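Local atomic coordinates of potential RNA-dependent RNA polymerase (Human picobirnavirus, PDB entry 5I62), a protein that catalyses RNA-templated RNA synthesis from ribonucleoside triphosphates, probably serving both transcription and replication of the double-stranded RNA genome. Residues T108-A113 against A342-H347; R336-E341 against H380-N385. One frame throughout, in Å; residues are numbered along the deposited sequence.

From the N terminus, helix 108-116 comes first. The chain then runs through the mixed sheet and strand 257-261 before helix 327-345 returns to it, and contact 1 closes this long loop where 108-113 meets the end of that helix, at 342-347. Contact 2 closes a much shorter loop, from 336-341 past strands 355-357 and 360-363 and helix 370-378 to 380-385. Along the sequence the two loops cross, because 336-341 lies within the loop closed by contact 1 and 380-385 beyond it. Both draw on helix 327-345, and they touch through Ala110 against Glu341 and Ala113 against His340. The shared helix thus ties helix 108-116 to the loop that precedes strand 390-392.

Contact 1: T108-A113 against A342-H347; sequences TKAISA and AAISHH
Ala110 and Ile344 mark the closest approach of the two backbones, with their CA atoms 6.9 Å apart. Segment 108-113 is wholly helical, whereas 342-347 is the last turn of its helix and the loop beyond. His347, at positive phi, ends that helix in a Schellman motif, its N bonded to Ile344 O at 3.0 Å.

The contact itself is apolar, and Ile344 carries it with both branches. Its CG1 lies anti to the carbonyl carbon (chi1 -68°), which sends CD1 over the small residues of the facing helix: CD1 is 3.6 Å from Ala110 CA and 4.2 Å from Ala113 CB. Alanines one turn apart suit this place, since their short side chains let a branched residue come almost down to the backbone. The other branch meets Lys109, whose chain bends at chi3, which brings its CE against the isoleucine, on Ile344 CG2 at a tight 3.4 Å. A lysine fits this exposed border by giving carbon to the contact and charge to its end.

Ala110 also rests on Val337 and Glu341, which lie earlier on helix 327-345, and Ala113 on His340, while Ala342 packs on Ser376 of helix 370-378.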
# COMPACT_ATOMS: atom_id res chain seq x y z
N THR A 108 -14.56 23.66 5.25
CA THR A 108 -15.80 23.18 4.66
C THR A 108 -15.81 23.32 3.13
O THR A 108 -16.39 22.48 2.43
CB THR A 108 -16.97 23.96 5.30
OG1 THR A 108 -17.13 23.50 6.65
CG2 THR A 108 -18.26 23.76 4.54
N LYS A 109 -15.18 24.38 2.61
CA LYS A 109 -15.14 24.58 1.16
C LYS A 109 -14.34 23.48 0.47
O LYS A 109 -14.67 23.07 -0.66
CB LYS A 109 -14.55 25.95 0.82
CG LYS A 109 -15.31 27.13 1.43
CD LYS A 109 -14.98 28.46 0.72
CE LYS A 109 -13.49 28.80 0.77
NZ LYS A 109 -13.15 30.06 0.00
N ALA A 110 -13.27 23.01 1.11
CA ALA A 110 -12.49 21.92 0.52
C ALA A 110 -13.28 20.61 0.49
O ALA A 110 -13.16 19.82 -0.46
CB ALA A 110 -11.19 21.75 1.28
N ILE A 111 -14.08 20.36 1.53
CA ILE A 111 -14.92 19.17 1.56
C ILE A 111 -15.96 19.23 0.45
O ILE A 111 -16.22 18.23 -0.23
CB ILE A 111 -15.56 19.00 2.95
CG1 ILE A 111 -14.49 18.73 4.02
CG2 ILE A 111 -16.59 17.87 2.95
CD1 ILE A 111 -15.01 18.85 5.45
N SER A 112 -16.56 20.41 0.24
CA SER A 112 -17.49 20.59 -0.88
C SER A 112 -16.79 20.38 -2.23
O SER A 112 -17.38 19.81 -3.15
CB SER A 112 -18.13 21.98 -0.86
OG SER A 112 -18.99 22.12 0.26
N ALA A 113 -15.57 20.88 -2.37
CA ALA A 113 -14.83 20.68 -3.61
C ALA A 113 -14.62 19.20 -3.89
O ALA A 113 -14.80 18.72 -5.02
CB ALA A 113 -13.50 21.43 -3.56
N ALA A 342 -5.46 23.04 0.40
CA ALA A 342 -4.25 23.81 0.17
C ALA A 342 -4.47 24.89 -0.90
O ALA A 342 -4.08 26.05 -0.72
CB ALA A 342 -3.10 22.89 -0.23
N ALA A 343 -5.10 24.52 -2.01
CA ALA A 343 -5.36 25.48 -3.08
C ALA A 343 -6.31 26.57 -2.61
O ALA A 343 -6.06 27.77 -2.79
CB ALA A 343 -5.92 24.77 -4.32
N ILE A 344 -7.42 26.16 -2.00
CA ILE A 344 -8.45 27.07 -1.54
C ILE A 344 -7.90 28.02 -0.48
O ILE A 344 -8.22 29.21 -0.47
CB ILE A 344 -9.66 26.27 -1.03
CG1 ILE A 344 -10.37 25.56 -2.19
CG2 ILE A 344 -10.63 27.18 -0.25
CD1 ILE A 344 -11.34 24.47 -1.73
N SER A 345 -7.06 27.50 0.42
CA SER A 345 -6.43 28.36 1.41
C SER A 345 -5.54 29.43 0.78
O SER A 345 -5.29 30.45 1.41
CB SER A 345 -5.61 27.52 2.40
OG SER A 345 -6.45 26.71 3.20
N HIS A 346 -5.08 29.22 -0.46
CA HIS A 346 -4.29 30.23 -1.15
C HIS A 346 -5.07 30.88 -2.29
O HIS A 346 -4.48 31.35 -3.27
CB HIS A 346 -2.96 29.63 -1.61
CG HIS A 346 -2.05 29.29 -0.47
ND1 HIS A 346 -1.20 30.21 0.10
CD2 HIS A 346 -1.91 28.15 0.24
CE1 HIS A 346 -0.56 29.64 1.11
NE2 HIS A 346 -0.97 28.39 1.21
N HIS A 347 -6.39 30.91 -2.14
CA HIS A 347 -7.30 31.70 -2.99
C HIS A 347 -7.28 31.25 -4.44
O HIS A 347 -7.45 32.06 -5.34
CB HIS A 347 -7.00 33.20 -2.86
CG HIS A 347 -6.97 33.66 -1.44
ND1 HIS A 347 -5.81 33.76 -0.71
CD2 HIS A 347 -7.98 33.95 -0.58
CE1 HIS A 347 -6.09 34.14 0.52
NE2 HIS A 347 -7.40 34.26 0.63

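Contact 2: R336-E341 against H380-N385; sequences RVLQHE and HGLDMN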
# COMPACT_ATOMS: atom_id res chain seq x y z
N ARG A 336 -7.47 13.80 -0.82
CA ARG A 336 -7.96 14.67 -1.88
C ARG A 336 -8.53 15.96 -1.31
O ARG A 336 -8.30 17.04 -1.86
CB ARG A 336 -8.99 13.94 -2.75
CG ARG A 336 -9.50 14.79 -3.94
CD ARG A 336 -8.36 15.22 -4.87
NE ARG A 336 -8.83 15.47 -6.24
CZ ARG A 336 -8.04 15.57 -7.30
NH1 ARG A 336 -6.73 15.45 -7.16
NH2 ARG A 336 -8.57 15.77 -8.50
N VAL A 337 -9.24 15.88 -0.17
CA VAL A 337 -9.68 17.09 0.53
C VAL A 337 -8.50 17.98 0.92
O VAL A 337 -8.55 19.21 0.77
CB VAL A 337 -10.52 16.72 1.77
CG1 VAL A 337 -10.94 17.99 2.53
CG2 VAL A 337 -11.76 15.92 1.34
N LEU A 338 -7.43 17.36 1.44
CA LEU A 338 -6.23 18.12 1.80
C LEU A 338 -5.69 18.91 0.61
O LEU A 338 -5.28 20.07 0.75
CB LEU A 338 -5.16 17.16 2.34
CG LEU A 338 -5.33 16.55 3.73
CD1 LEU A 338 -4.21 15.52 3.98
CD2 LEU A 338 -5.31 17.63 4.81
N GLN A 339 -5.67 18.28 -0.57
CA GLN A 339 -5.16 18.96 -1.76
C GLN A 339 -6.04 20.14 -2.13
O GLN A 339 -5.55 21.23 -2.43
CB GLN A 339 -5.05 17.96 -2.92
CG GLN A 339 -4.05 16.80 -2.66
CD GLN A 339 -3.80 15.95 -3.90
OE1 GLN A 339 -4.70 15.75 -4.71
NE2 GLN A 339 -2.56 15.50 -4.07
N HIS A 340 -7.36 19.94 -2.12
CA HIS A 340 -8.27 21.05 -2.40
C HIS A 340 -8.08 22.17 -1.39
O HIS A 340 -8.07 23.36 -1.76
CB HIS A 340 -9.72 20.57 -2.37
CG HIS A 340 -10.15 19.89 -3.62
ND1 HIS A 340 -10.21 20.54 -4.84
CD2 HIS A 340 -10.54 18.61 -3.86
CE1 HIS A 340 -10.62 19.69 -5.77
NE2 HIS A 340 -10.82 18.52 -5.20
N GLU A 341 -7.93 21.81 -0.11
CA GLU A 341 -7.84 22.82 0.94
C GLU A 341 -6.58 23.66 0.80
O GLU A 341 -6.60 24.87 1.03
CB GLU A 341 -7.88 22.15 2.32
CG GLU A 341 -7.81 23.15 3.47
CD GLU A 341 -7.61 22.44 4.80
OE1 GLU A 341 -6.59 21.73 4.96
OE2 GLU A 341 -8.50 22.58 5.67
N HIS A 380 -3.65 19.76 10.52
CA HIS A 380 -4.65 18.77 10.89
C HIS A 380 -4.06 17.63 11.73
O HIS A 380 -4.70 16.59 11.87
CB HIS A 380 -5.32 18.23 9.64
CG HIS A 380 -5.92 19.30 8.79
ND1 HIS A 380 -6.96 20.09 9.23
CD2 HIS A 380 -5.59 19.76 7.56
CE1 HIS A 380 -7.28 20.96 8.29
NE2 HIS A 380 -6.46 20.79 7.27
N GLY A 381 -2.89 17.84 12.31
CA GLY A 381 -2.26 16.81 13.12
C GLY A 381 -1.46 15.80 12.33
O GLY A 381 -1.20 14.71 12.83
N LEU A 382 -1.05 16.14 11.11
CA LEU A 382 -0.28 15.25 10.26
C LEU A 382 1.20 15.64 10.29
O LEU A 382 1.55 16.81 10.46
CB LEU A 382 -0.82 15.26 8.83
CG LEU A 382 -2.31 14.95 8.81
CD1 LEU A 382 -2.91 15.26 7.44
CD2 LEU A 382 -2.53 13.45 9.22
N ASP A 383 2.05 14.65 10.11
CA ASP A 383 3.49 14.83 10.23
C ASP A 383 4.12 14.75 8.85
O ASP A 383 3.83 13.83 8.08
CB ASP A 383 4.10 13.77 11.15
CG ASP A 383 5.49 14.14 11.63
OD1 ASP A 383 5.75 15.34 11.84
OD2 ASP A 383 6.31 13.22 11.81
N MET A 384 4.97 15.73 8.53
CA MET A 384 5.67 15.83 7.27
C MET A 384 7.03 16.46 7.55
O MET A 384 7.15 17.37 8.36
CB MET A 384 4.91 16.67 6.23
CG MET A 384 3.43 16.31 6.02
SD MET A 384 2.57 17.47 4.93
CE MET A 384 3.19 17.00 3.31
N ASN A 385 8.05 15.96 6.88
CA ASN A 385 9.43 16.44 6.97
C ASN A 385 9.66 17.21 5.67
O ASN A 385 9.63 16.64 4.58
CB ASN A 385 10.36 15.24 7.19
CG ASN A 385 11.83 15.51 7.03
OD1 ASN A 385 12.28 16.64 6.85
ND2 ASN A 385 12.61 14.43 7.06
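Glu341 and His380 form a buried histidine-carboxylate pair that joins two elements of the polymerase palm: helix 327-345, the helix of motif B, which follows that motif's glycine-rich loop, and the loop between helix 370-378 and strand 390-392.

The polar part rests on a hydrogen bond from His380 NE2 to Glu341 OE1, at 2.5 Å very short but nearly straight (164°). Carboxylate and imidazole are almost coplanar, 12° apart, and the acid meets the ring at its edge. Glutamate has the length for this: with CG anti to the backbone N (chi1 -179°) and the chain extended beyond it, the carboxylate stands well off the helix. Neighbours fix both groups, for Glu341 OE2 accepts from Asp107 N and His380 ND1 bonds to Val104 O. With both ring nitrogens engaged by oxygen acceptors, the histidine is probably protonated, which would suit a buried carboxylate.

The apolar part belongs to Leu338, whose forked end serves two partners. CD2 lies obliquely to the imidazole, 3.5 Å from His380 CD2, and CD1 meets Leu382 CD1 tip to tip at 3.7 Å. Two leucines suit this buried seam beside the histidine-carboxylate pair, and Leu382 also packs on Cys273 of helix 271-284. Between His380 and Leu382 the chain passes through Gly381 at positive phi, where a CB would press on the His380 carbonyl oxygen.

Within the helix a second polar group faces other parts of the fold. Arg336 forms a salt bridge with Glu117, and Gln339 NE2 bonds to Gln355 O at strand 355-357. The guanidinium and the amide are themselves linked, Arg336 NH1 donating almost head-on to the side-chain oxygen Gln339 OE1 at 3.2 Å.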